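Adhesion G-protein coupled receptor G6 (Danio rerio, PDB 6V55) is an adhesion receptor linked to myelination, whose large calcium-binding extracellular region probably engages partners outside the cell and relays signals through its G-protein-coupled transmembrane part. Local coordinates at residues 27-32 with 93-98; 17-22 with 31-36; 49-54 with 101-106. All blocks are in the same frame, centred on the assembly; numbering follows the deposited sequence.

Contact 1 (27-32 with 93-98). With CA (calcium ion), chain C; NAG (2-acetamido-2-deoxy-beta-D-glucopyranose), chain E.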
loop_
_atom_site.group_PDB
_atom_site.type_symbol
_atom_site.label_atom_id
_atom_site.label_comp_id
_atom_site.label_asym_id
_atom_site.label_seq_id
_atom_site.Cartn_x
_atom_site.Cartn_y
_atom_site.Cartn_z
ATOM N N PRO A 27 -13.707 -1.217 0.184
ATOM C CA PRO A 27 -13.251 -1.967 -0.988
ATOM C C PRO A 27 -12.723 -1.043 -2.081
ATOM O O PRO A 27 -12.912 0.179 -2.040
ATOM C CB PRO A 27 -14.512 -2.690 -1.469
ATOM C CG PRO A 27 -15.548 -2.476 -0.465
ATOM C CD PRO A 27 -15.167 -1.307 0.350
ATOM N N SER A 28 -12.034 -1.668 -3.058
ATOM C CA SER A 28 -11.612 -1.057 -4.327
ATOM C C SER A 28 -10.732 0.180 -4.155
ATOM O O SER A 28 -10.812 1.145 -4.916
ATOM C CB SER A 28 -12.814 -0.752 -5.194
ATOM O OG SER A 28 -13.725 -1.811 -5.049
ATOM N N GLN A 29 -9.885 0.141 -3.145
ATOM C CA GLN A 29 -8.976 1.232 -2.873
ATOM C C GLN A 29 -7.808 1.198 -3.834
ATOM O O GLN A 29 -7.423 0.134 -4.336
ATOM C CB GLN A 29 -8.453 1.127 -1.449
ATOM C CG GLN A 29 -9.480 1.350 -0.411
ATOM C CD GLN A 29 -10.198 2.648 -0.621
ATOM O OE1 GLN A 29 -9.625 3.734 -0.475
ATOM N NE2 GLN A 29 -11.462 2.552 -0.980
ATOM N N SER A 30 -7.219 2.369 -4.063
ATOM C CA SER A 30 -5.915 2.398 -4.712
ATOM C C SER A 30 -5.146 3.594 -4.171
ATOM O O SER A 30 -5.474 4.741 -4.489
ATOM C CB SER A 30 -6.035 2.468 -6.219
ATOM O OG SER A 30 -4.828 3.012 -6.720
ATOM N N CYS A 31 -4.111 3.316 -3.388
ATOM C CA CYS A 31 -3.394 4.323 -2.639
ATOM C C CYS A 31 -1.923 4.336 -3.053
ATOM O O CYS A 31 -1.364 3.300 -3.424
ATOM C CB CYS A 31 -3.543 4.031 -1.157
ATOM S SG CYS A 31 -5.244 4.041 -0.489
ATOM N N ASN A 32 -1.293 5.525 -2.986
ATOM C CA ASN A 32 0.116 5.755 -3.366
ATOM C C ASN A 32 0.589 6.835 -2.396
ATOM O O ASN A 32 0.511 8.032 -2.686
ATOM C CB ASN A 32 0.275 6.166 -4.843
ATOM C CG ASN A 32 1.732 6.563 -5.260
ATOM O OD1 ASN A 32 2.688 6.388 -4.523
ATOM N ND2 ASN A 32 1.878 7.068 -6.493
ATOM N N VAL A 93 4.757 3.441 -0.806
ATOM C CA VAL A 93 3.895 2.415 -0.215
ATOM C C VAL A 93 2.560 2.423 -0.951
ATOM O O VAL A 93 1.832 3.420 -0.906
ATOM C CB VAL A 93 3.662 2.654 1.284
ATOM C CG1 VAL A 93 2.665 1.640 1.834
ATOM C CG2 VAL A 93 4.954 2.572 2.047
ATOM N N PHE A 94 2.218 1.310 -1.589
ATOM C CA PHE A 94 0.948 1.181 -2.288
ATOM C C PHE A 94 0.007 0.287 -1.509
ATOM O O PHE A 94 0.441 -0.538 -0.707
ATOM C CB PHE A 94 1.136 0.597 -3.679
ATOM C CG PHE A 94 1.997 1.431 -4.553
ATOM C CD1 PHE A 94 1.456 2.506 -5.237
ATOM C CD2 PHE A 94 3.354 1.157 -4.671
ATOM C CE1 PHE A 94 2.250 3.283 -6.033
ATOM C CE2 PHE A 94 4.150 1.930 -5.469
ATOM C CZ PHE A 94 3.598 2.999 -6.154
ATOM N N PHE A 95 -1.289 0.454 -1.757
ATOM C CA PHE A 95 -2.294 -0.413 -1.158
ATOM C C PHE A 95 -3.459 -0.519 -2.127
ATOM O O PHE A 95 -3.949 0.500 -2.626
ATOM C CB PHE A 95 -2.754 0.123 0.197
ATOM C CG PHE A 95 -3.989 -0.563 0.758
ATOM C CD1 PHE A 95 -4.031 -1.946 0.955
ATOM C CD2 PHE A 95 -5.105 0.189 1.115
ATOM C CE1 PHE A 95 -5.174 -2.567 1.497
ATOM C CE2 PHE A 95 -6.243 -0.423 1.665
ATOM C CZ PHE A 95 -6.278 -1.805 1.854
ATOM N N ASN A 96 -3.882 -1.756 -2.403
ATOM C CA ASN A 96 -5.017 -2.046 -3.277
ATOM C C ASN A 96 -5.907 -3.094 -2.620
ATOM O O ASN A 96 -5.409 -4.120 -2.137
ATOM C CB ASN A 96 -4.538 -2.532 -4.635
ATOM C CG ASN A 96 -3.785 -1.474 -5.379
ATOM O OD1 ASN A 96 -4.370 -0.480 -5.832
ATOM N ND2 ASN A 96 -2.481 -1.661 -5.510
ATOM N N SER A 97 -7.209 -2.824 -2.560
ATOM C CA SER A 97 -8.162 -3.790 -2.040
ATOM C C SER A 97 -9.084 -4.152 -3.190
ATOM O O SER A 97 -9.250 -3.366 -4.123
ATOM C CB SER A 97 -8.992 -3.230 -0.883
ATOM O OG SER A 97 -9.551 -1.978 -1.265
ATOM N N ASP A 98 -9.696 -5.332 -3.131
ATOM C CA ASP A 98 -10.590 -5.663 -4.223
ATOM C C ASP A 98 -12.017 -5.332 -3.785
ATOM O O ASP A 98 -12.198 -4.493 -2.902
ATOM C CB ASP A 98 -10.391 -7.111 -4.707
ATOM C CG ASP A 98 -10.562 -8.181 -3.613
ATOM O OD1 ASP A 98 -10.189 -9.342 -3.887
ATOM O OD2 ASP A 98 -11.091 -7.948 -2.515
HETATM CA CA CA C . -10.826 -7.296 -0.119
HETATM C C1 NAG E . 3.158 7.505 -7.048
HETATM C C2 NAG E . 3.334 7.274 -8.566
HETATM C C3 NAG E . 4.640 7.914 -9.060
HETATM C C4 NAG E . 4.684 9.397 -8.717
HETATM C C5 NAG E . 4.515 9.587 -7.207
HETATM C C6 NAG E . 4.388 11.040 -6.824
HETATM C C7 NAG E . 2.170 5.180 -9.125
HETATM C C8 NAG E . 2.339 3.757 -9.576
HETATM N N2 NAG E . 3.300 5.866 -8.931
HETATM O O3 NAG E . 4.782 7.739 -10.469
HETATM O O4 NAG E . 5.922 9.958 -9.154
HETATM O O5 NAG E . 3.309 8.945 -6.745
HETATM O O6 NAG E . 3.035 11.470 -6.896
HETATM O O7 NAG E . 1.062 5.682 -8.939
HETATM O O HOH W 1 -7.987 -1.405 -6.543
HETATM O O HOH W 2 -2.222 1.269 -5.400
HETATM O O HOH W 3 -11.808 -4.947 -0.382
#
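Two antiparallel strands of the CUB domain, 30-32 and 93-96, send aromatic rings to both faces of their sheet, one toward a glycan and one into the core. On the outer face Phe94 stands opposite Asn32. With CG anti to its carbonyl carbon (chi1 -61°), the ring leans toward the neighbouring strand, bringing its CE1 to 3.4 Å from Asn32 CG, while Cys31 O sits at the ring edge. Asn32 ND2 carries an N-linked NAG, whose methyl C8 approaches Phe94 CE1 at 3.6 Å, so the ring touches both the sugar and the glycosylated amide, whose OD1 is held by Thr34 OG1. On the inner face Cys31 SG meets the edge of the Phe95 ring, and Gln29 CB comes near the same ring at CE2. Backbone bonds between Cys31 and Phe95 hold the register; the one from Cys31 N to Phe95 O, 2.9 Å, is the shorter.

Beyond the strands the side chain of Ser97 replaces a backbone acceptor: its OG takes the N-H of Gln29 at 2.9 Å and almost straight (168°). Ser28 N reaches Asp98 O at 2.8 Å, tying down the loop whose Asp98 OD2 binds calcium at 2.5 Å while OD1 forms a salt bridge with Lys477. Strand 90-96 lies between 30-36 and 62-66 in the sheet, and Phe95 meets Phe106 of the opposing sheet edge-to-face.

Contact 2 (17-22 with 31-36). With NAG (2-acetamido-2-deoxy-beta-D-glucopyranose), chain E.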
loop_
_atom_site.group_PDB
_atom_site.type_symbol
_atom_site.label_atom_id
_atom_site.label_comp_id
_atom_site.label_asym_id
_atom_site.label_seq_id
_atom_site.Cartn_x
_atom_site.Cartn_y
_atom_site.Cartn_z
ATOM N N THR A 17 -2.176 6.106 7.829
ATOM C CA THR A 17 -2.919 4.867 7.969
ATOM C C THR A 17 -3.641 4.556 6.669
ATOM O O THR A 17 -3.838 5.426 5.813
ATOM C CB THR A 17 -3.950 4.920 9.101
ATOM O OG1 THR A 17 -5.093 5.664 8.676
ATOM C CG2 THR A 17 -3.407 5.547 10.374
ATOM N N SER A 18 -4.076 3.296 6.554
ATOM C CA SER A 18 -5.039 2.894 5.530
ATOM C C SER A 18 -6.366 3.616 5.792
ATOM O O SER A 18 -6.630 3.996 6.939
ATOM C CB SER A 18 -5.252 1.381 5.586
ATOM O OG SER A 18 -5.835 1.000 6.828
ATOM N N PRO A 19 -7.182 3.864 4.748
ATOM C CA PRO A 19 -8.431 4.632 4.938
ATOM C C PRO A 19 -9.395 3.946 5.894
ATOM O O PRO A 19 -9.479 2.718 5.912
ATOM C CB PRO A 19 -9.013 4.728 3.520
ATOM C CG PRO A 19 -8.181 3.786 2.665
ATOM C CD PRO A 19 -6.851 3.748 3.314
ATOM N N CYS A 20 -9.929 4.760 6.819
ATOM C CA CYS A 20 -10.872 4.408 7.886
ATOM C C CYS A 20 -10.260 3.563 9.010
ATOM O O CYS A 20 -11.020 3.058 9.846
ATOM C CB CYS A 20 -12.142 3.716 7.356
ATOM S SG CYS A 20 -12.834 4.424 5.843
ATOM N N TYR A 21 -8.920 3.418 9.070
ATOM C CA TYR A 21 -8.256 2.754 10.205
ATOM C C TYR A 21 -8.520 3.542 11.488
ATOM O O TYR A 21 -8.447 4.772 11.474
ATOM C CB TYR A 21 -6.730 2.640 9.956
ATOM C CG TYR A 21 -5.874 2.040 11.084
ATOM C CD1 TYR A 21 -5.639 0.662 11.155
ATOM C CD2 TYR A 21 -5.309 2.849 12.088
ATOM C CE1 TYR A 21 -4.880 0.112 12.198
ATOM C CE2 TYR A 21 -4.586 2.309 13.127
ATOM C CZ TYR A 21 -4.364 0.948 13.172
ATOM O OH TYR A 21 -3.605 0.451 14.209
ATOM N N PRO A 22 -8.799 2.862 12.624
ATOM C CA PRO A 22 -8.781 1.413 12.920
ATOM C C PRO A 22 -10.024 0.579 12.556
ATOM O O PRO A 22 -10.014 -0.620 12.850
ATOM C CB PRO A 22 -8.546 1.376 14.438
ATOM C CG PRO A 22 -9.138 2.632 14.941
ATOM C CD PRO A 22 -8.992 3.668 13.842
ATOM N N CYS A 31 -4.111 3.316 -3.388
ATOM C CA CYS A 31 -3.394 4.323 -2.639
ATOM C C CYS A 31 -1.923 4.336 -3.053
ATOM O O CYS A 31 -1.364 3.300 -3.424
ATOM C CB CYS A 31 -3.543 4.031 -1.157
ATOM S SG CYS A 31 -5.244 4.041 -0.489
ATOM N N ASN A 32 -1.293 5.525 -2.986
ATOM C CA ASN A 32 0.116 5.755 -3.366
ATOM C C ASN A 32 0.589 6.835 -2.396
ATOM O O ASN A 32 0.511 8.032 -2.686
ATOM C CB ASN A 32 0.275 6.166 -4.843
ATOM C CG ASN A 32 1.732 6.563 -5.260
ATOM O OD1 ASN A 32 2.688 6.388 -4.523
ATOM N ND2 ASN A 32 1.878 7.068 -6.493
ATOM N N TRP A 33 1.104 6.396 -1.258
ATOM C CA TRP A 33 1.880 7.250 -0.375
ATOM C C TRP A 33 3.335 7.213 -0.825
ATOM O O TRP A 33 4.018 6.202 -0.633
ATOM C CB TRP A 33 1.765 6.755 1.052
ATOM C CG TRP A 33 0.378 6.714 1.592
ATOM C CD1 TRP A 33 -0.324 7.754 2.117
ATOM C CD2 TRP A 33 -0.456 5.560 1.726
ATOM N NE1 TRP A 33 -1.551 7.326 2.550
ATOM C CE2 TRP A 33 -1.655 5.982 2.321
ATOM C CE3 TRP A 33 -0.305 4.211 1.396
ATOM C CZ2 TRP A 33 -2.690 5.115 2.584
ATOM C CZ3 TRP A 33 -1.346 3.351 1.662
ATOM C CH2 TRP A 33 -2.511 3.804 2.254
ATOM N N THR A 34 3.822 8.303 -1.411
ATOM C CA THR A 34 5.237 8.424 -1.745
ATOM C C THR A 34 5.921 9.266 -0.669
ATOM O O THR A 34 5.500 10.386 -0.381
ATOM C CB THR A 34 5.412 9.020 -3.145
ATOM O OG1 THR A 34 5.212 7.988 -4.119
ATOM C CG2 THR A 34 6.801 9.600 -3.347
ATOM N N ILE A 35 6.951 8.717 -0.046
ATOM C CA ILE A 35 7.676 9.408 1.011
ATOM C C ILE A 35 9.007 9.869 0.448
ATOM O O ILE A 35 9.826 9.037 0.038
ATOM C CB ILE A 35 7.896 8.505 2.226
ATOM C CG1 ILE A 35 6.611 7.741 2.555
ATOM C CG2 ILE A 35 8.369 9.347 3.367
ATOM C CD1 ILE A 35 6.796 6.596 3.546
ATOM N N GLN A 36 9.237 11.183 0.434
ATOM C CA GLN A 36 10.449 11.734 -0.157
ATOM C C GLN A 36 11.248 12.522 0.867
ATOM O O GLN A 36 10.709 13.392 1.559
ATOM C CB GLN A 36 10.142 12.615 -1.356
ATOM C CG GLN A 36 11.376 12.879 -2.175
ATOM C CD GLN A 36 11.049 13.264 -3.588
ATOM O OE1 GLN A 36 11.835 13.015 -4.509
ATOM N NE2 GLN A 36 9.872 13.862 -3.780
HETATM C C1 NAG E . 3.158 7.505 -7.048
HETATM C C2 NAG E . 3.334 7.274 -8.566
HETATM C C3 NAG E . 4.640 7.914 -9.060
HETATM C C4 NAG E . 4.684 9.397 -8.717
HETATM C C5 NAG E . 4.515 9.587 -7.207
HETATM C C6 NAG E . 4.388 11.040 -6.824
HETATM C C7 NAG E . 2.170 5.180 -9.125
HETATM C C8 NAG E . 2.339 3.757 -9.576
HETATM N N2 NAG E . 3.300 5.866 -8.931
HETATM O O3 NAG E . 4.782 7.739 -10.469
HETATM O O4 NAG E . 5.922 9.958 -9.154
HETATM O O5 NAG E . 3.309 8.945 -6.745
HETATM O O6 NAG E . 3.035 11.470 -6.896
HETATM O O7 NAG E . 1.062 5.682 -8.939
#
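A type II beta turn, Ser18 to Tyr21, follows strand 13-17 of the CUB domain and packs against Cys31 and Trp33 of strand 30-36, an example of a turn that follows a strand of one sheet of a beta sandwich and packs on a strand of the other. No hydrogen bond joins the two segments; the contact is made mainly by the six-membered part of the Trp33 indole. With CG anti to its carbonyl carbon (chi1 -59°), the indole reaches across to the turn, and its CZ2 comes 3.4 Å from Thr17 O. Ser18 CA lies 4.2 Å from Trp33 CH2, and Pro19 CD approaches the ring edge near its plane. The same CD also touches Cys31 SG at 4.1 Å, so that the proline meets both the tryptophan and the half-cystine bonded to Cys5. One indole face carries Cys31 CB, 3.5 Å above its plane and toward the rim.

The turn is braced from within: Ser18 O accepts from Tyr21 N and from Thr17 OG1, the latter at 2.9 Å and above the carbonyl plane.

On the other face of the strand Thr34 OG1 donates to Asn32 OD1 at 3.0 Å, in the amide plane and on a lone pair, which helps fix the rotation of the glycosylated amide. An alanine in place of Thr34 would lose the hydroxyl that holds Asn32 OD1 and completes the Asn-X-Thr sequon, and so would probably prevent attachment of the glycan as well as loosening the amide.

Phe16 stacks on Trp33, and Phe106 meets it with planes nearly perpendicular. Strand 30-36 runs between 8-9 and 90-96, while Ser18 bonds back to Phe106 of strand 105-114, in the facing sheet.

Contact 3 (49-54 with 101-106). With CA (calcium ion), chain C.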
loop_
_atom_site.group_PDB
_atom_site.type_symbol
_atom_site.label_atom_id
_atom_site.label_comp_id
_atom_site.label_asym_id
_atom_site.label_seq_id
_atom_site.Cartn_x
_atom_site.Cartn_y
_atom_site.Cartn_z
ATOM N N ASP A 49 0.987 -1.675 12.902
ATOM C CA ASP A 49 -0.167 -2.563 12.899
ATOM C C ASP A 49 -0.460 -2.891 11.445
ATOM O O ASP A 49 -0.261 -2.039 10.580
ATOM C CB ASP A 49 -1.387 -1.899 13.538
ATOM C CG ASP A 49 -2.483 -2.884 13.845
ATOM O OD1 ASP A 49 -2.189 -4.102 13.784
ATOM O OD2 ASP A 49 -3.633 -2.451 14.118
ATOM N N PHE A 50 -0.910 -4.123 11.179
ATOM C CA PHE A 50 -1.115 -4.583 9.795
ATOM C C PHE A 50 -2.011 -5.812 9.810
ATOM O O PHE A 50 -1.573 -6.875 10.281
ATOM C CB PHE A 50 0.227 -4.929 9.101
ATOM C CG PHE A 50 0.101 -5.377 7.650
ATOM C CD1 PHE A 50 -0.017 -6.738 7.305
ATOM C CD2 PHE A 50 0.186 -4.446 6.625
ATOM C CE1 PHE A 50 -0.129 -7.139 5.985
ATOM C CE2 PHE A 50 0.102 -4.841 5.306
ATOM C CZ PHE A 50 -0.055 -6.191 4.988
ATOM N N GLU A 51 -3.201 -5.710 9.211
ATOM C CA GLU A 51 -4.016 -6.886 8.932
ATOM C C GLU A 51 -4.729 -6.691 7.602
ATOM O O GLU A 51 -5.577 -5.803 7.479
ATOM C CB GLU A 51 -5.029 -7.145 10.048
ATOM C CG GLU A 51 -5.933 -8.358 9.789
ATOM C CD GLU A 51 -7.152 -8.446 10.731
ATOM O OE1 GLU A 51 -7.681 -7.390 11.186
ATOM O OE2 GLU A 51 -7.580 -9.595 11.007
ATOM N N LEU A 52 -4.393 -7.518 6.614
ATOM C CA LEU A 52 -5.062 -7.505 5.321
ATOM C C LEU A 52 -5.735 -8.849 5.083
ATOM O O LEU A 52 -5.480 -9.830 5.787
ATOM C CB LEU A 52 -4.075 -7.211 4.191
ATOM C CG LEU A 52 -4.130 -5.806 3.600
ATOM C CD1 LEU A 52 -3.726 -4.799 4.650
ATOM C CD2 LEU A 52 -3.189 -5.728 2.436
ATOM N N GLU A 53 -6.624 -8.869 4.095
ATOM C CA GLU A 53 -7.237 -10.108 3.628
ATOM C C GLU A 53 -6.159 -11.015 3.048
ATOM O O GLU A 53 -5.382 -10.587 2.190
ATOM C CB GLU A 53 -8.297 -9.789 2.580
ATOM C CG GLU A 53 -8.822 -10.992 1.870
ATOM C CD GLU A 53 -9.834 -10.663 0.771
ATOM O OE1 GLU A 53 -9.869 -9.516 0.275
ATOM O OE2 GLU A 53 -10.605 -11.573 0.386
ATOM N N GLU A 54 -6.055 -12.239 3.549
ATOM C CA GLU A 54 -4.987 -13.107 3.077
ATOM C C GLU A 54 -5.384 -13.808 1.778
ATOM O O GLU A 54 -6.562 -14.099 1.546
ATOM C CB GLU A 54 -4.592 -14.126 4.149
ATOM C CG GLU A 54 -3.112 -14.581 4.005
ATOM C CD GLU A 54 -2.701 -15.664 4.989
ATOM O OE1 GLU A 54 -1.477 -15.927 5.115
ATOM O OE2 GLU A 54 -3.606 -16.227 5.650
ATOM N N VAL A 101 -14.617 -8.567 1.124
ATOM C CA VAL A 101 -13.861 -8.998 2.313
ATOM C C VAL A 101 -12.807 -7.974 2.722
ATOM O O VAL A 101 -11.722 -7.914 2.138
ATOM C CB VAL A 101 -13.200 -10.389 2.138
ATOM C CG1 VAL A 101 -12.586 -10.864 3.430
ATOM C CG2 VAL A 101 -14.197 -11.406 1.597
ATOM N N GLN A 102 -13.088 -7.206 3.769
ATOM C CA GLN A 102 -12.177 -6.175 4.244
ATOM C C GLN A 102 -11.741 -6.475 5.668
ATOM O O GLN A 102 -12.536 -6.940 6.491
ATOM C CB GLN A 102 -12.836 -4.808 4.177
ATOM C CG GLN A 102 -12.916 -4.309 2.766
ATOM C CD GLN A 102 -14.200 -4.678 2.102
ATOM O OE1 GLN A 102 -15.264 -4.528 2.691
ATOM N NE2 GLN A 102 -14.117 -5.190 0.874
ATOM N N LYS A 103 -10.475 -6.221 5.945
ATOM C CA LYS A 103 -9.934 -6.299 7.284
ATOM C C LYS A 103 -9.518 -4.900 7.737
ATOM O O LYS A 103 -9.878 -3.889 7.118
ATOM C CB LYS A 103 -8.768 -7.282 7.330
ATOM C CG LYS A 103 -9.114 -8.672 6.826
ATOM C CD LYS A 103 -10.106 -9.410 7.716
ATOM C CE LYS A 103 -10.742 -10.559 6.940
ATOM N NZ LYS A 103 -11.036 -11.759 7.765
ATOM N N LYS A 104 -8.729 -4.860 8.811
ATOM C CA LYS A 104 -8.528 -3.637 9.578
ATOM C C LYS A 104 -7.664 -2.633 8.828
ATOM O O LYS A 104 -7.939 -1.427 8.848
ATOM C CB LYS A 104 -7.890 -4.008 10.906
ATOM C CG LYS A 104 -7.810 -2.905 11.921
ATOM C CD LYS A 104 -6.581 -3.061 12.797
ATOM C CE LYS A 104 -6.436 -4.463 13.388
ATOM N NZ LYS A 104 -5.184 -4.653 14.198
ATOM N N GLY A 105 -6.645 -3.114 8.127
ATOM C CA GLY A 105 -5.749 -2.222 7.436
ATOM C C GLY A 105 -4.427 -2.090 8.154
ATOM O O GLY A 105 -3.878 -3.091 8.639
ATOM N N PHE A 106 -3.916 -0.864 8.249
ATOM C CA PHE A 106 -2.557 -0.702 8.721
ATOM C C PHE A 106 -2.297 0.714 9.202
ATOM O O PHE A 106 -2.988 1.663 8.823
ATOM C CB PHE A 106 -1.530 -1.075 7.649
ATOM C CG PHE A 106 -1.767 -0.455 6.302
ATOM C CD1 PHE A 106 -1.173 0.765 5.968
ATOM C CD2 PHE A 106 -2.510 -1.124 5.331
ATOM C CE1 PHE A 106 -1.353 1.324 4.689
ATOM C CE2 PHE A 106 -2.699 -0.575 4.058
ATOM C CZ PHE A 106 -2.121 0.644 3.741
HETATM CA CA CA C . -10.826 -7.296 -0.119
HETATM O O HOH W 3 -11.808 -4.947 -0.382
#
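In the second sheet of the CUB beta sandwich, strand 41-51 ends against the start of 105-114; past the end of the one and ahead of the other, both segments supply ligands to the calcium site characteristic of many CUB domains. Glu51 and Gly105 form a hydrogen-bonded antiparallel pair that satisfies both backbones. Glu51 N gives a nearly straight bond (169°) to Gly105 O at 2.8 Å, running almost along the C=O axis, and Gly105 N returns one to Glu51 O in the carbonyl plane at 3.0 Å. The positive phi of Gly105 (105°) would press a CB against the preceding carbonyl oxygen.

At the outer end Asp49 OD2 receives Lys104 NZ on its syn lone pair at 2.7 Å in a salt bridge. Asp49 OD1 takes a weak bond from it. Tyr21 OH also bonds to OD2, so this oxygen has two partners. Glu51 reaches across the aliphatic part of Lys104, its OE1 near CB. On the buried face Leu52 CD1 meets the edge of the Phe106 ring.

Calcium probably offsets the repulsion between two acceptors: Glu53 OE1 and Val101 O lie 3.1 Å apart, each binding the ion, which Asp61, Asp98 and Ser100 also ligate. Lys477 pairs with Glu53 OE2 and probably helps keep the carboxylate ionised. A metal-bound water, water 3, accepts from Gln102 NE2 at 2.6 Å.

The three contacts belong to one CUB sandwich and differ in what they join. Contact 1 pairs neighbouring strands within one sheet, contact 3 does so in the other, and contact 2 sets a turn against strand 30-36, which it shares with contact 1. Contact 2 is buried and held by packing, with no hydrogen bond between its segments; contacts 1 and 3 are only partly buried and combine backbone pairing with polar ends. Their aromatic residues meet in the core, where Phe95 of contact 1 packs on both Trp33 and Phe106. Contacts 1 and 3 converge on calcium and share a bound water, whereas contacts 1 and 2 share Cys31, and strand 30-36 carries the glycan on Asn32 on its other side.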